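Vanadium-dependent bromoperoxidase (Corallina officinalis, PDB 1QHB) catalyses the halogenation of organic substrates with bromide and hydrogen peroxide, as a vanadate-dependent homododecamer that also binds one calcium ion per subunit. Local coordinates at residues A[119-124]-A[471-476]; A[287-292]-A[310-315]. All coordinates share one frame; numbering follows the deposited sequence.

Contact 1: A[119-124]-A[471-476]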
ATOM      1  N   GLU A 119       8.208   2.226  58.792  1.00 19.54           N
ATOM      2  CA  GLU A 119       9.012   2.146  57.597  1.00 21.17           C
ATOM      3  C   GLU A 119       8.362   3.120  56.589  1.00 21.74           C
ATOM      4  O   GLU A 119       7.367   3.733  56.962  1.00 17.81           O
ATOM      5  CB  GLU A 119       9.058   0.742  57.030  1.00 21.64           C
ATOM      6  CG  GLU A 119      10.416   0.072  57.222  1.00 31.60           C
ATOM      7  CD  GLU A 119      11.566   0.771  56.507  1.00 34.35           C
ATOM      8  OE1 GLU A 119      11.338   1.718  55.724  1.00 26.06           O
ATOM      9  OE2 GLU A 119      12.724   0.364  56.771  1.00 39.45           O
ATOM     10  N   VAL A 120       8.930   3.224  55.400  1.00 19.75           N
ATOM     11  CA  VAL A 120       8.470   4.110  54.370  1.00 17.19           C
ATOM     12  C   VAL A 120       7.445   3.484  53.435  1.00 20.17           C
ATOM     13  O   VAL A 120       7.383   2.261  53.343  1.00 19.83           O
ATOM     14  CB  VAL A 120       9.633   4.620  53.476  1.00 22.15           C
ATOM     15  CG1 VAL A 120      10.635   5.356  54.347  1.00 13.75           C
ATOM     16  CG2 VAL A 120      10.300   3.475  52.736  1.00 19.28           C
ATOM     17  N   ARG A 121       6.669   4.319  52.747  1.00 19.95           N
ATOM     18  CA  ARG A 121       5.728   3.768  51.745  1.00 22.24           C
ATOM     19  C   ARG A 121       6.182   4.377  50.417  1.00 21.95           C
ATOM     20  O   ARG A 121       6.785   5.447  50.469  1.00 24.79           O
ATOM     21  CB  ARG A 121       4.250   4.047  52.075  1.00 16.81           C
ATOM     22  CG  ARG A 121       3.932   5.508  52.302  1.00 19.36           C
ATOM     23  CD  ARG A 121       2.473   5.735  52.671  1.00 22.67           C
ATOM     24  NE  ARG A 121       1.575   5.231  51.625  1.00 21.38           N
ATOM     25  CZ  ARG A 121       0.374   5.681  51.326  1.00 26.83           C
ATOM     26  NH1 ARG A 121      -0.153   6.712  51.989  1.00 15.77           N
ATOM     27  NH2 ARG A 121      -0.259   5.033  50.339  1.00 17.49           N
ATOM     28  N   GLY A 122       5.929   3.754  49.263  1.00 20.65           N
ATOM     29  CA  GLY A 122       6.365   4.270  47.986  1.00 19.52           C
ATOM     30  C   GLY A 122       5.262   4.873  47.135  1.00 21.82           C
ATOM     31  O   GLY A 122       4.084   4.838  47.512  1.00 17.28           O
ATOM     32  N   TRP A 123       5.654   5.488  46.012  1.00 21.45           N
ATOM     33  CA  TRP A 123       4.655   6.143  45.144  1.00 21.92           C
ATOM     34  C   TRP A 123       3.790   5.100  44.466  1.00 24.57           C
ATOM     35  O   TRP A 123       4.357   4.046  44.247  1.00 19.82           O
ATOM     36  CB  TRP A 123       5.331   7.049  44.130  1.00 18.87           C
ATOM     37  CG  TRP A 123       6.067   8.152  44.848  1.00 21.38           C
ATOM     38  CD1 TRP A 123       5.528   9.290  45.340  1.00 17.77           C
ATOM     39  CD2 TRP A 123       7.468   8.201  45.129  1.00 14.99           C
ATOM     40  NE1 TRP A 123       6.503  10.079  45.926  1.00 17.07           N
ATOM     41  CE2 TRP A 123       7.699   9.420  45.790  1.00 16.84           C
ATOM     42  CE3 TRP A 123       8.541   7.360  44.861  1.00 20.59           C
ATOM     43  CZ2 TRP A 123       8.974   9.811  46.223  1.00 17.71           C
ATOM     44  CZ3 TRP A 123       9.799   7.767  45.273  1.00 20.31           C
ATOM     45  CH2 TRP A 123      10.008   8.971  45.955  1.00 20.03           C
ATOM     46  N   GLU A 124       2.505   5.405  44.227  1.00 23.24           N
ATOM     47  CA  GLU A 124       1.651   4.367  43.647  1.00 25.85           C
ATOM     48  C   GLU A 124       1.506   4.527  42.150  1.00 22.59           C
ATOM     49  O   GLU A 124       0.842   5.457  41.666  1.00 18.69           O
ATOM     50  CB  GLU A 124       0.264   4.415  44.357  1.00 28.47           C
ATOM     51  CG  GLU A 124       0.444   4.434  45.890  1.00 43.15           C
ATOM     52  CD  GLU A 124      -0.809   4.662  46.696  1.00 49.62           C
ATOM     53  OE1 GLU A 124      -1.669   3.742  46.708  1.00 48.53           O
ATOM     54  OE2 GLU A 124      -0.994   5.732  47.340  1.00 33.25           O
ATOM     55  N   PHE A 471      -7.655  10.864  58.010  1.00  9.39           N
ATOM     56  CA  PHE A 471      -6.924   9.605  57.831  1.00  9.80           C
ATOM     57  C   PHE A 471      -5.548   9.731  58.448  1.00 11.09           C
ATOM     58  O   PHE A 471      -4.894  10.745  58.286  1.00 10.40           O
ATOM     59  CB  PHE A 471      -6.809   9.270  56.356  1.00 11.96           C
ATOM     60  CG  PHE A 471      -8.020   9.238  55.478  1.00 12.93           C
ATOM     61  CD1 PHE A 471      -9.286   8.961  55.951  1.00  9.71           C
ATOM     62  CD2 PHE A 471      -7.872   9.471  54.105  1.00 12.09           C
ATOM     63  CE1 PHE A 471     -10.376   8.900  55.105  1.00 16.62           C
ATOM     64  CE2 PHE A 471      -8.960   9.409  53.237  1.00 11.36           C
ATOM     65  CZ  PHE A 471     -10.220   9.122  53.743  1.00 11.22           C
ATOM     66  N   ALA A 472      -5.059   8.680  59.104  1.00 10.52           N
ATOM     67  CA  ALA A 472      -3.780   8.764  59.802  1.00 10.92           C
ATOM     68  C   ALA A 472      -2.622   9.023  58.866  1.00 13.57           C
ATOM     69  O   ALA A 472      -1.650   9.693  59.265  1.00 15.03           O
ATOM     70  CB  ALA A 472      -3.521   7.486  60.589  1.00  8.96           C
ATOM     71  N   GLU A 473      -2.654   8.421  57.679  1.00 13.87           N
ATOM     72  CA  GLU A 473      -1.583   8.630  56.707  1.00 12.38           C
ATOM     73  C   GLU A 473      -1.816   9.863  55.850  1.00 12.55           C
ATOM     74  O   GLU A 473      -0.965  10.155  55.002  1.00 12.45           O
ATOM     75  CB  GLU A 473      -1.496   7.413  55.735  1.00  9.46           C
ATOM     76  CG  GLU A 473      -2.612   7.293  54.710  1.00 12.59           C
ATOM     77  CD  GLU A 473      -3.904   6.670  55.231  1.00 19.21           C
ATOM     78  OE1 GLU A 473      -4.118   6.534  56.466  1.00 13.58           O
ATOM     79  OE2 GLU A 473      -4.763   6.293  54.400  1.00 14.59           O
ATOM     80  N   GLY A 474      -2.936  10.579  56.027  1.00 11.81           N
ATOM     81  CA  GLY A 474      -3.218  11.708  55.125  1.00  9.74           C
ATOM     82  C   GLY A 474      -3.569  11.163  53.718  1.00 14.27           C
ATOM     83  O   GLY A 474      -4.223  10.134  53.500  1.00 11.43           O
ATOM     84  N   SER A 475      -3.164  11.920  52.701  1.00 12.76           N
ATOM     85  CA  SER A 475      -3.498  11.541  51.342  1.00 12.10           C
ATOM     86  C   SER A 475      -2.686  10.343  50.881  1.00  9.79           C
ATOM     87  O   SER A 475      -1.623  10.076  51.414  1.00 10.24           O
ATOM     88  CB  SER A 475      -3.131  12.671  50.373  1.00 16.08           C
ATOM     89  OG  SER A 475      -1.719  12.648  50.278  1.00 10.41           O
ATOM     90  N   PRO A 476      -3.186   9.684  49.852  1.00 11.36           N
ATOM     91  CA  PRO A 476      -2.470   8.629  49.162  1.00  9.26           C
ATOM     92  C   PRO A 476      -1.150   9.179  48.601  1.00 12.04           C
ATOM     93  O   PRO A 476      -0.868  10.385  48.527  1.00 11.11           O
ATOM     94  CB  PRO A 476      -3.365   8.311  47.973  1.00 10.19           C
ATOM     95  CG  PRO A 476      -4.750   8.718  48.418  1.00 10.05           C
ATOM     96  CD  PRO A 476      -4.469  10.032  49.156  1.00  9.90           C
TER
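Arg121 and Glu124 lean their side chains onto the loop 471-476, and the meeting is made by charged tips against carbon and carbonyl oxygen, with no hydrogen bond between the segments. Arg121 NH1 comes to 3.7 Å from Glu473 CG, the aliphatic part of that side chain, and obliquely to the carbonyl O of Ser475. The two charged groups do not pair: Arg121 NH1 lies 5.2 Å from Glu473 OE2, and the guanidinium and carboxylate planes are turned 68° apart. Beside it, Glu124 OE2 rests 3.6 Å from Pro476 CB on the flank of the proline ring.

The second shell explains these positions. Arg121 NH2 makes a 3.2 Å salt bridge to Glu124 OE2, and the same oxygen accepts the backbone N-H of Phe477. Arginine is long enough to reach both Glu124 and the loop, and glutamate can take both partners on one oxygen. Glu473, its chain bent at chi2 (-81°), has OE2 hydrogen-bonded to His331 NE2. Residues 471-474 form a type I turn closed by Gly474 N to Phe471 O at 3.0 Å; the positive phi of Gly474 suits a residue without a side chain. Lys59 NZ binds the carbonyl oxygens of Glu473 and Ser475.

Outside, Trp123 and Glu124 pair in parallel with a strand of the second subunit. Inside, Pro476 touches Arg545, which by similarity binds vanadate, and its side chain comes within about 4 Å (nearest atoms) of a bound phosphate, probably from the crystallisation liquor. The contact thus joins a subunit interface to a loop bordering the vanadate pocket of the haloperoxidase fold.

Contact 2: A[287-292]-A[310-315]; sequences PGRDFM and FESYEP
Segments 287-292 and 310-315 run antiparallel, their end-to-end directions 174° apart, but they are too widely spaced to pair as strands: Arg289 CA and Ser312 CA are 8.7 Å apart. Side chains fill the gap. Arg289 reaches across with its chain extended, CG anti to the backbone N, and NH1 donates to Ser312 OG at 2.9 Å. The bond is moderately bent, 144° at the hydrogen, with the oxygen near the guanidinium plane; Ser312 OG is also hydrogen-bonded to Thr286. Arg289 NH2 approaches Phe310 CE2 to 3.5 Å, guanidinium and ring planes 61° apart, so this is a tilted approach and no flat stack.

Phe291 CE1 lies over one face of the same guanidinium, near its rim, and 4.2 Å from Phe310 CD2. The other edge of the Phe291 ring sets CE2 3.7 Å from Glu311 CG: the aromatic ring packs on methylene carbon, while the carboxylate beyond it pairs with Ala472 N. A long arginine suits this partly exposed place because its flat head can meet both a hydroxyl and aromatic rings. The arrangement joins the loop after strand 276-285 to the start of 313-318, an edge strand within this chain of a three-stranded antiparallel sheet.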
ATOM      1  N   PRO A 287     -15.317   9.301  66.645  1.00 14.96           N
ATOM      2  CA  PRO A 287     -15.740  10.693  66.486  1.00 14.21           C
ATOM      3  C   PRO A 287     -14.763  11.611  67.174  1.00 17.28           C
ATOM      4  O   PRO A 287     -14.276  11.263  68.233  1.00 15.53           O
ATOM      5  CB  PRO A 287     -17.094  10.738  67.193  1.00 13.26           C
ATOM      6  CG  PRO A 287     -17.554   9.311  67.158  1.00 14.68           C
ATOM      7  CD  PRO A 287     -16.307   8.491  67.370  1.00 13.96           C
ATOM      8  N   GLY A 288     -14.448  12.759  66.597  1.00 18.80           N
ATOM      9  CA  GLY A 288     -13.551  13.720  67.189  1.00 17.40           C
ATOM     10  C   GLY A 288     -12.074  13.416  67.118  1.00 18.33           C
ATOM     11  O   GLY A 288     -11.253  14.180  67.616  1.00 24.91           O
ATOM     12  N   ARG A 289     -11.640  12.297  66.580  1.00 15.66           N
ATOM     13  CA  ARG A 289     -10.201  12.039  66.511  1.00 13.86           C
ATOM     14  C   ARG A 289      -9.721  12.348  65.088  1.00 16.61           C
ATOM     15  O   ARG A 289     -10.168  11.720  64.121  1.00 16.39           O
ATOM     16  CB  ARG A 289      -9.927  10.609  66.939  1.00 11.28           C
ATOM     17  CG  ARG A 289      -8.462  10.193  66.884  1.00 10.15           C
ATOM     18  CD  ARG A 289      -8.296   8.718  67.267  1.00  8.40           C
ATOM     19  NE  ARG A 289      -6.846   8.490  67.325  1.00 15.71           N
ATOM     20  CZ  ARG A 289      -6.196   7.355  67.194  1.00 15.15           C
ATOM     21  NH1 ARG A 289      -6.897   6.238  66.984  1.00 16.37           N
ATOM     22  NH2 ARG A 289      -4.874   7.382  67.273  1.00 15.73           N
ATOM     23  N   ASP A 290      -8.900  13.370  64.958  1.00 14.41           N
ATOM     24  CA  ASP A 290      -8.316  13.771  63.679  1.00 15.02           C
ATOM     25  C   ASP A 290      -6.811  13.554  63.782  1.00 16.52           C
ATOM     26  O   ASP A 290      -6.307  13.297  64.882  1.00 17.33           O
ATOM     27  CB  ASP A 290      -8.636  15.189  63.287  1.00  8.69           C
ATOM     28  CG  ASP A 290     -10.121  15.439  63.133  1.00 15.28           C
ATOM     29  OD1 ASP A 290     -10.721  14.833  62.205  1.00 19.39           O
ATOM     30  OD2 ASP A 290     -10.696  16.244  63.913  1.00 20.50           O
ATOM     31  N   PHE A 291      -6.087  13.651  62.688  1.00 15.24           N
ATOM     32  CA  PHE A 291      -4.702  13.234  62.600  1.00 11.33           C
ATOM     33  C   PHE A 291      -3.843  14.271  61.910  1.00 12.85           C
ATOM     34  O   PHE A 291      -4.391  15.151  61.230  1.00 13.03           O
ATOM     35  CB  PHE A 291      -4.553  11.923  61.788  1.00 13.36           C
ATOM     36  CG  PHE A 291      -5.355  10.777  62.368  1.00 15.88           C
ATOM     37  CD1 PHE A 291      -4.789   9.964  63.325  1.00  9.94           C
ATOM     38  CD2 PHE A 291      -6.658  10.517  61.961  1.00 10.98           C
ATOM     39  CE1 PHE A 291      -5.481   8.900  63.876  1.00 12.79           C
ATOM     40  CE2 PHE A 291      -7.365   9.476  62.521  1.00 12.21           C
ATOM     41  CZ  PHE A 291      -6.784   8.674  63.489  1.00  9.60           C
ATOM     42  N   MET A 292      -2.540  14.113  62.130  1.00 11.84           N
ATOM     43  CA  MET A 292      -1.578  15.008  61.517  1.00 14.41           C
ATOM     44  C   MET A 292      -1.803  16.454  61.927  1.00 14.87           C
ATOM     45  O   MET A 292      -1.634  17.362  61.131  1.00 15.89           O
ATOM     46  CB  MET A 292      -1.645  14.831  59.979  1.00 13.65           C
ATOM     47  CG  MET A 292      -1.058  13.556  59.505  1.00 13.89           C
ATOM     48  SD  MET A 292      -1.410  13.087  57.803  1.00 12.04           S
ATOM     49  CE  MET A 292      -0.484  14.374  56.951  1.00  7.33           C
ATOM     50  N   PHE A 310      -3.698   3.010  61.182  1.00 15.92           N
ATOM     51  CA  PHE A 310      -3.646   3.517  62.549  1.00 16.30           C
ATOM     52  C   PHE A 310      -4.952   4.052  63.112  1.00 17.38           C
ATOM     53  O   PHE A 310      -5.060   4.367  64.305  1.00 18.33           O
ATOM     54  CB  PHE A 310      -2.581   4.606  62.592  1.00 14.36           C
ATOM     55  CG  PHE A 310      -2.115   5.007  63.979  1.00 15.89           C
ATOM     56  CD1 PHE A 310      -1.464   4.128  64.816  1.00 14.39           C
ATOM     57  CD2 PHE A 310      -2.264   6.324  64.376  1.00 15.05           C
ATOM     58  CE1 PHE A 310      -1.006   4.535  66.054  1.00 17.29           C
ATOM     59  CE2 PHE A 310      -1.809   6.762  65.622  1.00 20.67           C
ATOM     60  CZ  PHE A 310      -1.202   5.830  66.445  1.00 18.22           C
ATOM     61  N   GLU A 311      -6.035   4.191  62.357  1.00 15.25           N
ATOM     62  CA  GLU A 311      -7.284   4.649  62.923  1.00 15.67           C
ATOM     63  C   GLU A 311      -7.959   3.698  63.900  1.00 17.06           C
ATOM     64  O   GLU A 311      -7.839   2.480  63.839  1.00 17.39           O
ATOM     65  CB  GLU A 311      -8.274   4.930  61.776  1.00 11.04           C
ATOM     66  CG  GLU A 311      -7.773   6.105  60.955  1.00 13.76           C
ATOM     67  CD  GLU A 311      -6.985   5.601  59.739  1.00 19.02           C
ATOM     68  OE1 GLU A 311      -6.735   4.395  59.599  1.00 11.73           O
ATOM     69  OE2 GLU A 311      -6.632   6.486  58.919  1.00 14.74           O
ATOM     70  N   SER A 312      -8.794   4.286  64.771  1.00 15.83           N
ATOM     71  CA  SER A 312      -9.562   3.450  65.706  1.00 15.53           C
ATOM     72  C   SER A 312     -11.034   3.692  65.378  1.00 13.45           C
ATOM     73  O   SER A 312     -11.362   4.741  64.840  1.00 13.63           O
ATOM     74  CB  SER A 312      -9.441   3.769  67.173  1.00 11.05           C
ATOM     75  OG  SER A 312      -9.624   5.208  67.294  1.00 14.39           O
ATOM     76  N   TYR A 313     -11.821   2.669  65.614  1.00 11.97           N
ATOM     77  CA  TYR A 313     -13.233   2.606  65.270  1.00 13.54           C
ATOM     78  C   TYR A 313     -14.043   2.204  66.501  1.00 15.57           C
ATOM     79  O   TYR A 313     -13.540   1.605  67.446  1.00 15.85           O
ATOM     80  CB  TYR A 313     -13.484   1.478  64.189  1.00 12.04           C
ATOM     81  CG  TYR A 313     -12.721   1.831  62.921  1.00 16.77           C
ATOM     82  CD1 TYR A 313     -11.367   1.503  62.757  1.00 13.20           C
ATOM     83  CD2 TYR A 313     -13.364   2.594  61.928  1.00 11.22           C
ATOM     84  CE1 TYR A 313     -10.663   1.906  61.626  1.00 19.29           C
ATOM     85  CE2 TYR A 313     -12.646   2.980  60.821  1.00 17.31           C
ATOM     86  CZ  TYR A 313     -11.319   2.640  60.659  1.00 19.50           C
ATOM     87  OH  TYR A 313     -10.697   3.080  59.530  1.00 19.33           O
ATOM     88  N   GLU A 314     -15.341   2.466  66.412  1.00 12.00           N
ATOM     89  CA  GLU A 314     -16.299   1.995  67.399  1.00 15.94           C
ATOM     90  C   GLU A 314     -16.867   0.682  66.855  1.00 17.29           C
ATOM     91  O   GLU A 314     -16.735   0.414  65.667  1.00 13.22           O
ATOM     92  CB  GLU A 314     -17.430   2.999  67.563  1.00 15.59           C
ATOM     93  CG  GLU A 314     -17.000   4.358  68.096  1.00 31.20           C
ATOM     94  CD  GLU A 314     -16.609   4.322  69.564  1.00 45.48           C
ATOM     95  OE1 GLU A 314     -17.032   3.354  70.243  1.00 61.18           O
ATOM     96  OE2 GLU A 314     -15.895   5.235  70.037  1.00 56.56           O
ATOM     97  N   PRO A 315     -17.408  -0.134  67.747  1.00 19.70           N
ATOM     98  CA  PRO A 315     -18.014  -1.400  67.389  1.00 17.60           C
ATOM     99  C   PRO A 315     -19.239  -1.172  66.513  1.00 17.04           C
ATOM    100  O   PRO A 315     -19.877  -0.121  66.635  1.00 17.01           O
ATOM    101  CB  PRO A 315     -18.437  -2.029  68.725  1.00 18.16           C
ATOM    102  CG  PRO A 315     -17.664  -1.264  69.747  1.00 18.47           C
ATOM    103  CD  PRO A 315     -17.508   0.144  69.207  1.00 21.23           C
TER

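The loop 471-476 connects the two contacts, whose centres are 17 Å apart. Contact 2 presents Glu311 to it: Glu311 OE2 lies 2.7 Å from Ala472 N, a probable hydrogen bond. The carboxylate of Glu473 is also close, its OE1 3.5 Å from Glu311 OE2, and two like charges this near probably raise the pKa of one of them. Nearby, Met292 SD packs 3.4 Å from Gly474 N. In sequence, contact 2 falls within the long span between the halves of contact 1. Contact 1 is nearer the vanadate site: the Pro476 side chain is about 3 Å, nearest atoms, from that of His478, an active-site residue by similarity, whereas the Glu311 side chain is about 10 Å from that of Arg545. Both contacts also touch the second subunit.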